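Local coordinates for hemolysin (Xylella fastidiosa, PDB 2OAI), which is a membrane protein that may bind flavin adenine dinucleotide, and whose CorC_HlyC domain, the part in this structure, binds calcium, at residues F20-T25 and H48-M53. Residues are numbered along the deposited sequence; the frame is centred on the assembly and turned at random.
Sequences FLIDGT and HTLAGM. With EDO (1,2-ethanediol), chain E.
Gly-24 O and the amide of Ala-51 supply the polar tie between the end of strand 20-22 and the start of helix 50-58, with Ala-51 N 2.8 Å from Gly-24 O. The N-H lies in the carbonyl plane on a lone pair, and the bond is fairly straight at 160°. An amide in the first helical turn, which has no earlier carbonyl of its own helix to bind, is thus satisfied by a turn distant in sequence. Gly-52 N is met locally instead, by Thr-49 OG1 at 3.1 Å: with chi1 at 70°, this N-cap hydroxyl sits between backbone N and carbonyl carbon. Packing is tight at Gly-24, which has no side chain: its CA is 4.3 Å from Ala-51 CA, and Ala-51 CB is 3.4 Å from Gly-24 O. On the buried side of this bond, Leu-50 extends anti to its backbone N, bringing CD2 to 3.7 Å from Ile-22 CG2, and the two side chains cross at about a right angle. Both also touch Leu-31 of helix 28-35. The outer side is looser: at the exposed Thr-25, one methyl, Thr-49 CG2, lies beside Thr-25 O. Asp-23 closes the bend as an Asx turn, OD1 accepting from Thr-25 N on its anti lone pair and from Thr-25 OG1 at 2.7 Å, well above the carboxylate plane. A 1,2-ethanediol, probably from the crystallisation liquor, donates from O1 to Asp-23 OD1. The whole combines an Asx turn after strand 20-22, which lies between strands 12-14 and 89-92, with an N-capped helix packed on the antiparallel sheet of the CorC_HlyC domain.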
loop_
_atom_site.group_PDB
_atom_site.type_symbol
_atom_site.label_atom_id
_atom_site.label_comp_id
_atom_site.label_asym_id
_atom_site.label_seq_id
_atom_site.Cartn_x
_atom_site.Cartn_y
_atom_site.Cartn_z
ATOM N N PHE A 20 5.947 8.429 -0.340
ATOM C CA PHE A 20 6.381 7.631 0.798
ATOM C C PHE A 20 5.308 6.645 1.138
ATOM O O PHE A 20 4.117 6.995 1.180
ATOM C CB PHE A 20 6.583 8.512 2.042
ATOM C CG PHE A 20 7.698 9.544 1.918
ATOM C CD1 PHE A 20 8.960 9.187 1.468
ATOM C CD2 PHE A 20 7.479 10.856 2.309
ATOM C CE1 PHE A 20 9.984 10.150 1.380
ATOM C CE2 PHE A 20 8.499 11.825 2.238
ATOM C CZ PHE A 20 9.738 11.478 1.768
ATOM N N LEU A 21 5.719 5.434 1.451
ATOM C CA LEU A 21 4.830 4.453 2.054
ATOM C C LEU A 21 5.206 4.337 3.536
ATOM O O LEU A 21 6.379 4.058 3.888
ATOM C CB LEU A 21 4.967 3.114 1.339
ATOM C CG LEU A 21 4.295 3.113 -0.054
ATOM C CD1 LEU A 21 4.793 1.926 -0.930
ATOM C CD2 LEU A 21 2.755 2.998 0.143
ATOM N N ILE A 22 4.211 4.570 4.403
ATOM C CA ILE A 22 4.482 4.782 5.835
ATOM C C ILE A 22 3.591 3.896 6.719
ATOM O O ILE A 22 2.400 3.749 6.465
ATOM C CB ILE A 22 4.295 6.251 6.228
ATOM C CG1 ILE A 22 5.153 7.162 5.312
ATOM C CG2 ILE A 22 4.667 6.449 7.735
ATOM C CD1 ILE A 22 5.147 8.650 5.715
ATOM N N ASP A 23 4.192 3.290 7.736
ATOM C CA ASP A 23 3.462 2.429 8.691
ATOM C C ASP A 23 2.495 3.306 9.512
ATOM O O ASP A 23 2.838 4.449 9.878
ATOM C CB ASP A 23 4.482 1.750 9.619
ATOM C CG ASP A 23 3.869 0.639 10.413
ATOM O OD1 ASP A 23 3.135 0.932 11.375
ATOM O OD2 ASP A 23 4.111 -0.537 10.077
ATOM N N GLY A 24 1.273 2.819 9.764
ATOM C CA GLY A 24 0.330 3.586 10.592
ATOM C C GLY A 24 0.841 3.944 11.977
ATOM O O GLY A 24 0.358 4.897 12.585
ATOM N N THR A 25 1.807 3.191 12.510
ATOM C CA THR A 25 2.310 3.487 13.861
ATOM C C THR A 25 3.331 4.632 13.941
ATOM O O THR A 25 3.804 4.974 15.043
ATOM C CB THR A 25 2.940 2.243 14.517
ATOM O OG1 THR A 25 4.090 1.859 13.756
ATOM C CG2 THR A 25 1.933 1.114 14.584
ATOM N N HIS A 48 -1.474 10.421 18.467
ATOM C CA HIS A 48 -0.041 10.645 18.458
ATOM C C HIS A 48 0.643 9.877 17.332
ATOM O O HIS A 48 1.859 9.957 17.193
ATOM C CB HIS A 48 0.594 10.322 19.815
ATOM C CG HIS A 48 0.582 8.864 20.149
ATOM N ND1 HIS A 48 -0.551 8.211 20.593
ATOM C CD2 HIS A 48 1.557 7.924 20.080
ATOM C CE1 HIS A 48 -0.276 6.929 20.778
ATOM N NE2 HIS A 48 0.996 6.730 20.470
ATOM N N THR A 49 -0.132 9.133 16.550
ATOM C CA THR A 49 0.414 8.385 15.424
ATOM C C THR A 49 -0.362 8.700 14.140
ATOM O O THR A 49 -1.494 9.222 14.176
ATOM C CB THR A 49 0.343 6.838 15.616
ATOM O OG1 THR A 49 -1.025 6.404 15.535
ATOM C CG2 THR A 49 0.973 6.387 16.927
ATOM N N LEU A 50 0.250 8.356 13.014
ATOM C CA LEU A 50 -0.406 8.489 11.708
ATOM C C LEU A 50 -1.752 7.754 11.617
ATOM O O LEU A 50 -2.746 8.343 11.148
ATOM C CB LEU A 50 0.565 8.058 10.595
ATOM C CG LEU A 50 0.088 8.095 9.130
ATOM C CD1 LEU A 50 -0.526 9.464 8.762
ATOM C CD2 LEU A 50 1.272 7.766 8.224
ATOM N N ALA A 51 -1.829 6.493 12.071
ATOM C CA ALA A 51 -3.117 5.786 12.026
ATOM C C ALA A 51 -4.149 6.526 12.889
ATOM O O ALA A 51 -5.313 6.673 12.505
ATOM C CB ALA A 51 -2.961 4.335 12.511
ATOM N N GLY A 52 -3.713 6.965 14.073
ATOM C CA GLY A 52 -4.571 7.708 15.004
ATOM C C GLY A 52 -5.137 8.963 14.349
ATOM O O GLY A 52 -6.328 9.270 14.517
HETATM N N MSE A 53 -4.295 9.657 13.583
HETATM C CA MSE A 53 -4.723 10.858 12.907
HETATM C C MSE A 53 -5.784 10.537 11.856
HETATM O O MSE A 53 -6.755 11.287 11.703
HETATM C CB MSE A 53 -3.551 11.570 12.250
HETATM C CG MSE A 53 -4.028 12.774 11.510
HETATM SE SE MSE A 53 -2.610 14.000 11.012
HETATM C CE MSE A 53 -1.849 13.065 9.685
HETATM C C1 EDO E . 0.242 -0.594 11.484
HETATM O O1 EDO E . 1.554 -1.105 11.427
HETATM C C2 EDO E . 0.091 0.785 12.082
HETATM O O2 EDO E . -1.280 1.027 12.393
#